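Local coordinates for nisin biosynthesis protein nisC (Lactococcus lactis subsp. lactis, PDB 2G0D) that catalyses the cyclisation step of nisin biosynthesis, probably joining cysteine thiols to dehydrated residues of the peptide in thioether rings at a zinc site, at residues A[241-246]-A[301-306]; A[217-222]-A[292-297]; A[94-97]-A[102-105]; A[143-148]-A[395-400]; A[362-367]-A[374-379]. All blocks are in the same frame, centred on the assembly; numbering follows the deposited sequence.

Contact 1 (A[241-246]-A[301-306]); sequences KFELER and VDKAEK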
# COMPACT_ATOMS: atom_id res chain seq x y z
N LYS A 241 -14.62 -3.58 -17.76
CA LYS A 241 -14.68 -3.25 -19.19
C LYS A 241 -13.35 -3.51 -19.89
O LYS A 241 -13.32 -4.07 -20.98
CB LYS A 241 -15.13 -1.81 -19.43
CG LYS A 241 -15.89 -1.59 -20.77
CD LYS A 241 -17.38 -1.97 -20.61
CE LYS A 241 -18.23 -1.59 -21.82
NZ LYS A 241 -18.02 -2.51 -23.00
N PHE A 242 -12.26 -3.09 -19.25
CA PHE A 242 -10.96 -3.13 -19.91
C PHE A 242 -10.11 -4.39 -19.61
O PHE A 242 -8.97 -4.49 -20.07
CB PHE A 242 -10.20 -1.82 -19.69
CG PHE A 242 -10.83 -0.62 -20.38
CD1 PHE A 242 -11.60 0.29 -19.66
CD2 PHE A 242 -10.67 -0.41 -21.75
CE1 PHE A 242 -12.19 1.40 -20.30
CE2 PHE A 242 -11.26 0.68 -22.40
CZ PHE A 242 -12.02 1.59 -21.67
N GLU A 243 -10.67 -5.33 -18.85
CA GLU A 243 -10.02 -6.63 -18.61
C GLU A 243 -9.65 -7.30 -19.94
O GLU A 243 -10.45 -7.30 -20.89
CB GLU A 243 -10.90 -7.58 -17.81
CG GLU A 243 -10.23 -8.91 -17.53
CD GLU A 243 -11.10 -9.92 -16.79
OE1 GLU A 243 -12.27 -9.62 -16.45
OE2 GLU A 243 -10.61 -11.04 -16.56
N LEU A 244 -8.43 -7.83 -20.02
CA LEU A 244 -8.00 -8.55 -21.23
C LEU A 244 -8.72 -9.89 -21.35
O LEU A 244 -9.33 -10.40 -20.39
CB LEU A 244 -6.48 -8.71 -21.30
CG LEU A 244 -5.68 -7.40 -21.27
CD1 LEU A 244 -4.16 -7.66 -21.22
CD2 LEU A 244 -6.06 -6.51 -22.46
N GLU A 245 -8.65 -10.48 -22.53
CA GLU A 245 -9.61 -11.49 -22.91
C GLU A 245 -8.93 -12.82 -23.22
O GLU A 245 -7.76 -12.85 -23.63
CB GLU A 245 -10.44 -10.98 -24.10
CG GLU A 245 -11.56 -10.02 -23.66
CD GLU A 245 -12.07 -9.07 -24.75
OE1 GLU A 245 -12.91 -8.21 -24.40
OE2 GLU A 245 -11.63 -9.15 -25.93
N ARG A 246 -9.68 -13.90 -22.98
CA ARG A 246 -9.30 -15.26 -23.40
C ARG A 246 -8.00 -15.74 -22.72
O ARG A 246 -7.94 -15.81 -21.49
CB ARG A 246 -9.24 -15.37 -24.94
CG ARG A 246 -10.50 -14.89 -25.72
CD ARG A 246 -11.60 -15.93 -25.80
NE ARG A 246 -11.60 -16.76 -27.04
CZ ARG A 246 -10.75 -17.75 -27.28
NH1 ARG A 246 -10.84 -18.46 -28.38
NH2 ARG A 246 -9.79 -18.04 -26.42
N VAL A 301 -16.49 -10.86 -5.24
CA VAL A 301 -15.66 -11.61 -4.31
C VAL A 301 -15.12 -12.87 -4.99
O VAL A 301 -13.91 -13.11 -4.98
CB VAL A 301 -16.39 -11.95 -2.99
CG1 VAL A 301 -15.51 -12.84 -2.13
CG2 VAL A 301 -16.73 -10.68 -2.21
N ASP A 302 -16.01 -13.65 -5.62
CA ASP A 302 -15.60 -14.86 -6.35
C ASP A 302 -14.58 -14.54 -7.48
O ASP A 302 -13.64 -15.30 -7.70
CB ASP A 302 -16.84 -15.65 -6.88
CG ASP A 302 -17.72 -16.23 -5.74
OD1 ASP A 302 -17.27 -16.21 -4.56
OD2 ASP A 302 -18.86 -16.72 -6.01
N LYS A 303 -14.76 -13.41 -8.18
CA LYS A 303 -13.80 -13.02 -9.21
C LYS A 303 -12.45 -12.68 -8.58
O LYS A 303 -11.42 -13.10 -9.09
CB LYS A 303 -14.26 -11.82 -10.01
CG LYS A 303 -13.41 -11.61 -11.26
CD LYS A 303 -14.10 -10.77 -12.32
CE LYS A 303 -13.18 -10.57 -13.51
NZ LYS A 303 -13.88 -10.09 -14.70
N ALA A 304 -12.48 -11.94 -7.47
CA ALA A 304 -11.23 -11.59 -6.77
C ALA A 304 -10.34 -12.83 -6.60
O ALA A 304 -9.16 -12.78 -6.88
CB ALA A 304 -11.51 -10.92 -5.42
N GLU A 305 -10.93 -13.94 -6.17
CA GLU A 305 -10.16 -15.16 -5.94
C GLU A 305 -9.58 -15.74 -7.22
O GLU A 305 -8.45 -16.20 -7.24
CB GLU A 305 -11.02 -16.21 -5.28
CG GLU A 305 -11.31 -15.91 -3.86
CD GLU A 305 -11.66 -17.17 -3.12
OE1 GLU A 305 -10.72 -17.95 -2.78
OE2 GLU A 305 -12.87 -17.37 -2.89
N LYS A 306 -10.39 -15.72 -8.27
CA LYS A 306 -9.98 -16.24 -9.56
C LYS A 306 -8.81 -15.42 -10.11
O LYS A 306 -7.85 -15.99 -10.60
CB LYS A 306 -11.18 -16.26 -10.55
CG LYS A 306 -12.27 -17.28 -10.21
CD LYS A 306 -13.24 -17.43 -11.39
CE LYS A 306 -14.50 -18.21 -11.06
NZ LYS A 306 -14.33 -19.32 -10.06
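Glu-243, the first residue beyond helix 226-242 to leave helical geometry, and Lys-303 within helix 298-314 stand 12.0 Å apart at their CA atoms, a gap bridged by two long side chains alone. Each reaches out from its own backbone, and the meeting is confined to a carboxylate oxygen and an ammonium group. Both are stretched out: Glu-243 has CG opposite the main-chain N (chi1 -179°) and stays extended to CD, while the lysine chain runs nearly straight to NZ. A salt bridge results between Glu-243 OE1 and Lys-303 NZ. Its modelled length of 2.4 Å is shorter than expected, so the exact separation is doubtful, although the pairing of charges is plain. In this mainly helical toroid the bridge links the residue just past helix 226-242 to the side of helix 298-314, with little buried surface and no apolar packing between them. The other carboxylate oxygen, OE2 of Glu-243, accepts a hydrogen bond from Phe-250 N, which helps to fix the rotation of the group. Lys-303 NZ has a second acidic partner in Glu-240, in the last turn of helix 226-242, and the lysine side chain touches Tyr-288 of helix 281-294.

Contact 2 (A[217-222]-A[292-297]); sequences YAHIKG and GLALDN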
# COMPACT_ATOMS: atom_id res chain seq x y z
N TYR A 217 -12.93 0.50 1.64
CA TYR A 217 -12.52 0.44 3.06
C TYR A 217 -13.15 1.55 3.87
O TYR A 217 -13.67 1.27 4.93
CB TYR A 217 -11.00 0.44 3.21
CG TYR A 217 -10.48 0.28 4.64
CD1 TYR A 217 -10.84 -0.82 5.43
CD2 TYR A 217 -9.61 1.23 5.20
CE1 TYR A 217 -10.35 -0.97 6.73
CE2 TYR A 217 -9.11 1.07 6.50
CZ TYR A 217 -9.48 -0.02 7.24
OH TYR A 217 -8.99 -0.16 8.52
N ALA A 218 -13.12 2.79 3.38
CA ALA A 218 -13.87 3.93 3.98
C ALA A 218 -15.34 3.62 4.22
O ALA A 218 -15.83 3.85 5.32
CB ALA A 218 -13.72 5.21 3.13
N HIS A 219 -16.05 3.08 3.22
CA HIS A 219 -17.44 2.64 3.42
C HIS A 219 -17.65 1.67 4.59
O HIS A 219 -18.51 1.90 5.42
CB HIS A 219 -18.06 2.06 2.14
CG HIS A 219 -19.47 1.58 2.34
ND1 HIS A 219 -19.81 0.24 2.29
CD2 HIS A 219 -20.61 2.25 2.62
CE1 HIS A 219 -21.11 0.12 2.50
NE2 HIS A 219 -21.62 1.32 2.70
N ILE A 220 -16.86 0.59 4.66
CA ILE A 220 -17.02 -0.36 5.76
C ILE A 220 -16.66 0.28 7.11
O ILE A 220 -17.18 -0.12 8.15
CB ILE A 220 -16.27 -1.73 5.57
CG1 ILE A 220 -14.74 -1.56 5.58
CG2 ILE A 220 -16.80 -2.51 4.37
CD1 ILE A 220 -14.14 -1.83 6.95
N LYS A 221 -15.79 1.30 7.08
CA LYS A 221 -15.43 2.01 8.31
C LYS A 221 -16.53 2.96 8.81
O LYS A 221 -16.48 3.41 9.96
CB LYS A 221 -14.09 2.72 8.15
CG LYS A 221 -12.86 1.77 8.09
CD LYS A 221 -12.85 0.81 9.31
CE LYS A 221 -11.61 0.95 10.09
NZ LYS A 221 -11.65 0.21 11.37
N GLY A 222 -17.50 3.26 7.94
CA GLY A 222 -18.65 4.11 8.29
C GLY A 222 -18.64 5.45 7.55
O GLY A 222 -19.48 6.30 7.79
N GLY A 292 -16.39 -6.16 -3.56
CA GLY A 292 -17.34 -7.25 -3.37
C GLY A 292 -17.88 -7.37 -1.96
O GLY A 292 -19.09 -7.60 -1.76
N LEU A 293 -16.99 -7.25 -0.97
CA LEU A 293 -17.42 -7.28 0.43
C LEU A 293 -18.16 -5.99 0.79
O LEU A 293 -19.20 -6.07 1.45
CB LEU A 293 -16.27 -7.56 1.40
CG LEU A 293 -15.51 -8.89 1.20
CD1 LEU A 293 -14.17 -8.89 2.00
CD2 LEU A 293 -16.36 -10.12 1.53
N ALA A 294 -17.66 -4.83 0.34
CA ALA A 294 -18.32 -3.53 0.64
C ALA A 294 -19.69 -3.36 -0.00
O ALA A 294 -20.58 -2.75 0.61
CB ALA A 294 -17.42 -2.36 0.25
N LEU A 295 -19.84 -3.84 -1.24
CA LEU A 295 -21.08 -3.74 -2.04
C LEU A 295 -21.98 -4.99 -1.91
O LEU A 295 -23.06 -5.05 -2.51
CB LEU A 295 -20.73 -3.47 -3.54
CG LEU A 295 -19.95 -2.16 -3.83
CD1 LEU A 295 -19.43 -2.08 -5.26
CD2 LEU A 295 -20.83 -0.91 -3.55
N ASP A 296 -21.55 -5.95 -1.10
CA ASP A 296 -22.25 -7.22 -0.94
C ASP A 296 -22.55 -7.88 -2.31
O ASP A 296 -23.68 -8.24 -2.64
CB ASP A 296 -23.52 -7.07 -0.07
CG ASP A 296 -24.09 -8.41 0.39
OD1 ASP A 296 -23.32 -9.40 0.46
OD2 ASP A 296 -25.31 -8.47 0.70
N ASN A 297 -21.50 -8.01 -3.11
CA ASN A 297 -21.59 -8.61 -4.43
C ASN A 297 -20.77 -9.90 -4.43
O ASN A 297 -19.55 -9.86 -4.30
CB ASN A 297 -21.11 -7.61 -5.48
CG ASN A 297 -21.34 -8.08 -6.89
OD1 ASN A 297 -21.00 -9.20 -7.25
ND2 ASN A 297 -21.96 -7.23 -7.70
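This is a small, mostly apolar packing contact near the surface of the helical toroid, where the C-terminal turn of helix 208-221 meets that of helix 281-294. Ile-220 and Ala-294 are the closest pair along the backbones, with CA atoms 6.2 Å apart, a spacing that the small alanine allows. Ile-220 touches with one branch: its CG2 methyl lies 4.2 Å from Ala-294 CB and equally near Ala-294 CA. A chi1 of 67° sets CG2 opposite the carbonyl carbon of Ile-220 and wedges CG1 between the main-chain N and C, so that one methyl faces the alanine while the longer branch leads off. Beside it, the imidazole of His-219 approaches the carbonyl oxygen of Ala-294 obliquely and also borders the alanine methyl. Both helices finish in tight turns. Gly-222, at positive phi, closes helix 208-221 in a Schellman motif, with Gly-222 N bonded to His-219 O at 3.0 Å. After Ala-294 the chain turns through Asp-296, also at positive phi, to Asn-297, whose side chain caps Phe-300 N at the start of helix 298-314. Around the pair, His-219 rests on Leu-229 and Leu-295 packs on Leu-232 and Ile-236, all of helix 226-242, while Leu-293 touches Val-301 of helix 298-314.

Contact 3 (A[94-97]-A[102-105]); sequences HLRE and YKNL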
# COMPACT_ATOMS: atom_id res chain seq x y z
N HIS A 94 0.75 1.52 17.23
CA HIS A 94 0.48 0.49 18.27
C HIS A 94 1.02 0.84 19.67
O HIS A 94 0.63 0.23 20.66
CB HIS A 94 1.09 -0.84 17.86
CG HIS A 94 2.57 -0.78 17.73
ND1 HIS A 94 3.19 -0.16 16.68
CD2 HIS A 94 3.55 -1.24 18.54
CE1 HIS A 94 4.50 -0.24 16.83
NE2 HIS A 94 4.75 -0.88 17.96
N LEU A 95 1.89 1.84 19.73
CA LEU A 95 2.50 2.26 20.98
C LEU A 95 1.76 3.44 21.65
O LEU A 95 2.12 3.84 22.76
CB LEU A 95 3.94 2.64 20.73
CG LEU A 95 4.92 1.52 20.35
CD1 LEU A 95 6.24 2.10 19.82
CD2 LEU A 95 5.19 0.60 21.53
N ARG A 96 0.73 3.95 20.97
CA ARG A 96 -0.08 5.09 21.41
C ARG A 96 -0.39 5.11 22.91
O ARG A 96 -0.12 6.11 23.58
CB ARG A 96 -1.38 5.22 20.60
CG ARG A 96 -2.14 6.53 20.92
CD ARG A 96 -3.23 6.93 19.91
NE ARG A 96 -3.94 8.12 20.40
CZ ARG A 96 -3.63 9.39 20.12
NH1 ARG A 96 -2.63 9.70 19.29
NH2 ARG A 96 -4.34 10.38 20.68
N GLU A 97 -0.91 4.01 23.44
CA GLU A 97 -1.37 3.99 24.83
C GLU A 97 -0.31 3.49 25.82
O GLU A 97 -0.60 3.35 27.00
CB GLU A 97 -2.67 3.18 24.96
CG GLU A 97 -3.78 3.60 23.97
CD GLU A 97 -4.42 4.94 24.32
OE1 GLU A 97 -4.21 5.43 25.45
OE2 GLU A 97 -5.15 5.50 23.46
N TYR A 102 4.69 8.69 23.14
CA TYR A 102 4.19 8.14 21.87
C TYR A 102 2.94 8.86 21.42
O TYR A 102 2.85 9.31 20.27
CB TYR A 102 3.89 6.65 21.99
CG TYR A 102 5.06 5.80 22.44
CD1 TYR A 102 6.30 5.87 21.79
CD2 TYR A 102 4.92 4.93 23.52
CE1 TYR A 102 7.37 5.07 22.21
CE2 TYR A 102 5.98 4.13 23.94
CZ TYR A 102 7.19 4.19 23.28
OH TYR A 102 8.22 3.39 23.74
N LYS A 103 1.98 8.98 22.33
CA LYS A 103 0.73 9.70 22.07
C LYS A 103 1.00 11.17 21.69
O LYS A 103 0.38 11.70 20.77
CB LYS A 103 -0.22 9.60 23.27
CG LYS A 103 -1.44 10.52 23.18
CD LYS A 103 -2.39 10.42 24.40
CE LYS A 103 -3.53 9.41 24.14
NZ LYS A 103 -3.38 8.11 24.89
N ASN A 104 1.93 11.81 22.39
CA ASN A 104 2.30 13.19 22.08
C ASN A 104 2.84 13.31 20.67
O ASN A 104 2.42 14.18 19.92
CB ASN A 104 3.31 13.76 23.09
CG ASN A 104 2.67 14.19 24.40
OD1 ASN A 104 1.43 14.22 24.54
ND2 ASN A 104 3.50 14.52 25.39
N LEU A 105 3.75 12.41 20.30
CA LEU A 105 4.29 12.37 18.95
C LEU A 105 3.21 12.10 17.90
O LEU A 105 3.17 12.77 16.87
CB LEU A 105 5.42 11.33 18.85
CG LEU A 105 6.15 11.20 17.50
CD1 LEU A 105 6.68 12.58 16.98
CD2 LEU A 105 7.29 10.18 17.60
O HOH W 1 -0.39 7.20 26.15
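Leu-95 and Tyr-102 form the apolar half of this contact. The CB of Leu-95 sits over one face of the tyrosine ring, 3.9 Å from its centroid and 18° from the ring normal, in a CH-pi contact displaced toward the rim. The CD1 methyl of the same leucine reaches Tyr-102 CE1 at 4.0 Å, and the carbonyl oxygen of Leu-95 lies close to Tyr-102 CD2. Next along the chain, Arg-96 and Lys-103 cross. The aliphatic part of the lysine covers one face of the guanidinium, with CG 3.8 Å above its plane and Lys-103 CE 3.7 Å from Arg-96 NH2. Lys-103 then bends at chi3 (-94°) and chi4 (107°), which swings NZ to Glu-97 OE1 in a salt bridge of 2.9 Å whose hydrogen bond is weak. A water donates to Arg-96 O at 2.8 Å and is weakly bound by Lys-103 NZ.

Partners farther out hold the polar ends. Arg-96 NH2 pairs with Asp-107, one turn along the helix from Lys-103, which probably eases the nearness of the two positive groups. Tyr-102 OH is hydrogen-bonded to Asp-61 of helix 53-74, and Ile-64 of that helix touches both Leu-95 and the tyrosine. The contact thus folds the short link between helices 85-92 and 100-122 back onto the first turn of the latter, consistent with the helix-turn-helix build of an alpha toroid.

Contact 4 (A[143-148]-A[395-400]); sequences ILSYLL and WRQALL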
# COMPACT_ATOMS: atom_id res chain seq x y z
N ILE A 143 -2.58 8.13 2.63
CA ILE A 143 -2.81 8.91 3.87
C ILE A 143 -4.11 8.50 4.55
O ILE A 143 -4.12 8.29 5.76
CB ILE A 143 -2.76 10.43 3.61
CG1 ILE A 143 -1.31 10.86 3.33
CG2 ILE A 143 -3.34 11.23 4.80
CD1 ILE A 143 -1.14 12.36 2.90
N LEU A 144 -5.18 8.37 3.77
CA LEU A 144 -6.49 7.93 4.28
C LEU A 144 -6.42 6.52 4.90
O LEU A 144 -7.08 6.23 5.89
CB LEU A 144 -7.53 8.02 3.15
CG LEU A 144 -9.02 7.75 3.43
CD1 LEU A 144 -9.55 8.60 4.61
CD2 LEU A 144 -9.83 7.98 2.20
N SER A 145 -5.59 5.66 4.33
CA SER A 145 -5.42 4.29 4.86
C SER A 145 -5.02 4.34 6.33
O SER A 145 -5.63 3.66 7.18
CB SER A 145 -4.34 3.53 4.07
OG SER A 145 -4.34 2.16 4.46
N TYR A 146 -4.00 5.15 6.62
CA TYR A 146 -3.57 5.44 7.99
C TYR A 146 -4.67 6.14 8.80
O TYR A 146 -4.99 5.69 9.91
CB TYR A 146 -2.28 6.28 8.05
CG TYR A 146 -2.06 6.85 9.44
CD1 TYR A 146 -1.61 6.04 10.49
CD2 TYR A 146 -2.32 8.19 9.71
CE1 TYR A 146 -1.44 6.56 11.78
CE2 TYR A 146 -2.17 8.72 11.00
CZ TYR A 146 -1.74 7.90 12.04
OH TYR A 146 -1.57 8.42 13.32
N LEU A 147 -5.25 7.21 8.25
CA LEU A 147 -6.27 7.99 8.99
C LEU A 147 -7.43 7.15 9.49
O LEU A 147 -7.87 7.34 10.62
CB LEU A 147 -6.79 9.21 8.18
CG LEU A 147 -5.74 10.31 7.93
CD1 LEU A 147 -6.28 11.34 6.91
CD2 LEU A 147 -5.30 11.00 9.22
N LEU A 148 -7.87 6.17 8.67
CA LEU A 148 -9.02 5.32 9.00
C LEU A 148 -8.83 4.36 10.19
O LEU A 148 -9.80 3.78 10.69
CB LEU A 148 -9.51 4.56 7.76
CG LEU A 148 -10.18 5.46 6.70
CD1 LEU A 148 -10.27 4.72 5.38
CD2 LEU A 148 -11.57 5.96 7.15
N TRP A 395 1.33 -2.63 10.32
CA TRP A 395 2.14 -2.59 9.09
C TRP A 395 1.36 -2.89 7.81
O TRP A 395 1.62 -2.29 6.76
CB TRP A 395 3.37 -3.52 9.15
CG TRP A 395 3.08 -5.01 9.10
CD1 TRP A 395 2.64 -5.81 10.14
CD2 TRP A 395 3.28 -5.90 7.98
NE1 TRP A 395 2.54 -7.11 9.72
CE2 TRP A 395 2.93 -7.20 8.41
CE3 TRP A 395 3.72 -5.72 6.65
CZ2 TRP A 395 3.00 -8.32 7.56
CZ3 TRP A 395 3.80 -6.83 5.81
CH2 TRP A 395 3.42 -8.12 6.27
N ARG A 396 0.42 -3.83 7.91
CA ARG A 396 -0.41 -4.25 6.75
C ARG A 396 -1.24 -3.16 6.10
O ARG A 396 -1.57 -3.25 4.90
CB ARG A 396 -1.33 -5.43 7.15
CG ARG A 396 -0.62 -6.77 7.13
CD ARG A 396 -1.47 -7.91 7.80
NE ARG A 396 -0.72 -9.18 7.75
CZ ARG A 396 -0.98 -10.27 8.48
NH1 ARG A 396 -0.19 -11.33 8.32
NH2 ARG A 396 -1.99 -10.31 9.37
N GLN A 397 -1.59 -2.14 6.90
CA GLN A 397 -2.32 -0.96 6.44
C GLN A 397 -1.61 -0.30 5.28
O GLN A 397 -2.26 0.23 4.38
CB GLN A 397 -2.47 0.06 7.58
CG GLN A 397 -3.67 1.01 7.45
CD GLN A 397 -5.03 0.30 7.70
OE1 GLN A 397 -6.12 0.90 7.54
NE2 GLN A 397 -4.97 -0.94 8.10
N ALA A 398 -0.28 -0.31 5.31
CA ALA A 398 0.52 0.35 4.28
C ALA A 398 0.39 -0.33 2.91
O ALA A 398 0.71 0.27 1.88
CB ALA A 398 1.98 0.36 4.71
N LEU A 399 -0.07 -1.58 2.91
CA LEU A 399 -0.27 -2.38 1.70
C LEU A 399 -1.74 -2.51 1.33
O LEU A 399 -2.08 -3.25 0.42
CB LEU A 399 0.32 -3.78 1.90
CG LEU A 399 1.85 -3.90 2.04
CD1 LEU A 399 2.29 -5.37 2.23
CD2 LEU A 399 2.54 -3.33 0.82
N LEU A 400 -2.60 -1.79 2.06
CA LEU A 400 -4.07 -1.89 1.92
C LEU A 400 -4.54 -3.31 2.15
O LEU A 400 -5.46 -3.81 1.45
CB LEU A 400 -4.59 -1.38 0.56
CG LEU A 400 -4.14 -0.01 0.01
CD1 LEU A 400 -4.90 0.30 -1.31
CD2 LEU A 400 -4.27 1.15 1.03
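The flat side-chain amide of Gln-397 ends beside the main-chain carbonyl of Ser-145, while at the start of the same 3-10 segment the indole of Trp-395 carries the CG of Arg-396 over the centre of one face, 3.8 Å above the plane. Gln-397 has CG opposite its main-chain N (chi1 -155°), which brings CG to 3.3 Å from Ser-145 OG; the bend at chi2 then turns the amide toward the carbonyl of Ser-145. The two residues are also the nearest pair along the backbones, with CA atoms 6.3 Å apart.

The defining bond runs from Ser-145 OG to Gln-397 O, at 2.8 Å. The hydroxyl is directed from helix 140-147 across to segment 395-400. It meets the acceptor from above the carbonyl plane, 36° out of it, with a C=O...OG angle of 131°. From the other face of that plane Leu-400 N donates to the same oxygen at 3.1 Å, where the 3-10 turn closes. Leu-400 CD2 completes the packing, 3.6 Å from Ser-145 OG.

Segment 395-400 lies near the middle of the toroid and is held by further partners: Tyr-82, Trp-277 and Tyr-290 bind the carbonyl oxygens of Ala-398, Leu-399 and Leu-400, and Arg-396 forms salt bridges with Glu-332 and Asp-403. With every touching residue buried, the serine hydroxyl has its acceptor across the contact, and Gln-397 O, shared by two donors, couples the turn's own closure to the helix.

Contact 5 (A[362-367]-A[374-379]); sequences EEYGDE and EGISGC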
# COMPACT_ATOMS: atom_id res chain seq x y z
N GLU A 362 18.68 -15.82 2.72
CA GLU A 362 20.10 -15.94 2.44
C GLU A 362 20.44 -15.40 1.05
O GLU A 362 21.44 -14.72 0.87
CB GLU A 362 20.53 -17.41 2.56
CG GLU A 362 22.03 -17.65 2.45
CD GLU A 362 22.35 -19.04 1.93
OE1 GLU A 362 22.03 -20.03 2.64
OE2 GLU A 362 22.91 -19.14 0.81
N GLU A 363 19.59 -15.71 0.07
CA GLU A 363 19.81 -15.23 -1.29
C GLU A 363 19.18 -13.87 -1.51
O GLU A 363 19.26 -13.33 -2.62
CB GLU A 363 19.24 -16.23 -2.31
CG GLU A 363 19.95 -17.59 -2.33
CD GLU A 363 19.43 -18.50 -3.44
OE1 GLU A 363 18.90 -18.00 -4.45
OE2 GLU A 363 19.55 -19.74 -3.30
N TYR A 364 18.56 -13.29 -0.49
CA TYR A 364 17.94 -11.98 -0.65
C TYR A 364 19.03 -10.95 -1.00
O TYR A 364 20.04 -10.84 -0.30
CB TYR A 364 17.14 -11.57 0.61
CG TYR A 364 16.06 -10.56 0.30
CD1 TYR A 364 14.74 -10.95 0.16
CD2 TYR A 364 16.38 -9.22 0.08
CE1 TYR A 364 13.75 -10.02 -0.17
CE2 TYR A 364 15.42 -8.29 -0.26
CZ TYR A 364 14.10 -8.69 -0.37
OH TYR A 364 13.15 -7.77 -0.70
N GLY A 365 18.85 -10.23 -2.10
CA GLY A 365 19.85 -9.26 -2.54
C GLY A 365 20.20 -8.20 -1.50
O GLY A 365 19.32 -7.73 -0.76
N ASP A 366 21.48 -7.83 -1.43
CA ASP A 366 21.89 -6.67 -0.64
C ASP A 366 21.60 -5.36 -1.40
O ASP A 366 21.59 -4.29 -0.79
CB ASP A 366 23.37 -6.76 -0.26
N GLU A 367 21.35 -5.47 -2.70
CA GLU A 367 21.17 -4.32 -3.61
C GLU A 367 19.84 -3.61 -3.41
O GLU A 367 19.66 -2.48 -3.86
CB GLU A 367 21.28 -4.74 -5.08
CG GLU A 367 22.43 -5.71 -5.45
CD GLU A 367 21.96 -7.17 -5.59
OE1 GLU A 367 22.76 -8.01 -6.05
OE2 GLU A 367 20.79 -7.47 -5.24
N GLU A 374 11.05 -2.47 -0.65
CA GLU A 374 11.85 -3.28 -1.58
C GLU A 374 12.86 -4.15 -0.87
O GLU A 374 13.41 -5.08 -1.47
CB GLU A 374 12.55 -2.38 -2.60
CG GLU A 374 11.54 -1.61 -3.45
CD GLU A 374 12.09 -1.16 -4.78
OE1 GLU A 374 13.30 -1.25 -4.99
OE2 GLU A 374 11.29 -0.72 -5.64
N GLY A 375 13.11 -3.83 0.40
CA GLY A 375 14.28 -4.35 1.10
C GLY A 375 13.96 -5.61 1.87
O GLY A 375 12.81 -6.08 1.89
N ILE A 376 14.99 -6.18 2.49
CA ILE A 376 14.83 -7.42 3.24
C ILE A 376 13.82 -7.37 4.41
O ILE A 376 13.15 -8.37 4.66
CB ILE A 376 16.18 -7.98 3.71
CG1 ILE A 376 16.00 -9.44 4.19
CG2 ILE A 376 16.84 -7.06 4.76
CD1 ILE A 376 17.26 -10.29 4.09
N SER A 377 13.72 -6.25 5.12
CA SER A 377 12.83 -6.19 6.29
C SER A 377 11.34 -6.38 5.95
O SER A 377 10.56 -6.85 6.76
CB SER A 377 13.03 -4.90 7.09
OG SER A 377 12.55 -3.80 6.34
N GLY A 378 10.95 -6.04 4.73
CA GLY A 378 9.58 -6.33 4.30
C GLY A 378 9.34 -7.82 4.23
O GLY A 378 8.30 -8.32 4.68
N CYS A 379 10.31 -8.53 3.64
CA CYS A 379 10.28 -9.98 3.54
C CYS A 379 10.21 -10.64 4.93
O CYS A 379 9.43 -11.57 5.14
CB CYS A 379 11.51 -10.45 2.76
SG CYS A 379 11.61 -12.22 2.44
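Tyr-364 turns its CG opposite the main-chain N (chi1 -156°) and sends its ring over the start of helix 376-387, while Cys-379, with SG likewise opposite its main-chain N, directs the sulfur toward the same ring. The contact folds the loop after helix 357-362 back on the next helix of the toroid, beside the zinc site. Ile-376 packs over one ring face: its CA makes a CH-pi contact 4.0 Å from the Tyr-364 centroid, displaced toward the rim. The isoleucine side chain runs back along the tyrosine toward its root, bringing Ile-376 CD1 to 3.7 Å from Tyr-364 CB. One turn on, Cys-379 CB lies 3.7 Å from Tyr-364 CE1, and its sulfur stands obliquely to the ring, 5.0 Å from the centroid, as a sulfur-aromatic contact.

The Tyr-364 side chain also touches Tyr-321 and Met-322, a little ahead of the zinc ligands Cys-324 and His-325 in the chain. Glu-374, whose main chain receives the phenol, touches His-325 with its side chain, which comes within about 5 Å of the zinc ion. The bond probably helps to position the backbone that carries this side chain. Tyr-364 OH donates to Glu-374 O at 2.8 Å, reaching it from 48° out of the carbonyl plane with a C=O...OH angle of 123°; Gly-375 O lies 3.1 Å from the same hydroxyl oxygen.

Overall arrangement
Contact 4 joins parts of the chain nearly 250 residues apart, and contacts 1, 2 and 5 all fall within that span; contact 3 precedes them. Contacts 1 and 2 cross along the sequence and meet where Val-301 CG2 lies 3.5 Å from Gly-292 C. Contact 2 touches contact 4, with Tyr-217 CD2 3.6 Å from Leu-148 CD1. Contact 5 comes within about 5 Å of contact 4 at the nearest atoms, and contact 3 within about 6 Å. The side chain of Glu-374 in contact 5 is about 5 Å from the zinc ion, that of Leu-400 in contact 4 about 13 Å. Contacts 1 and 3 lie on opposite sides of the chain's centre, centres about 42 Å apart.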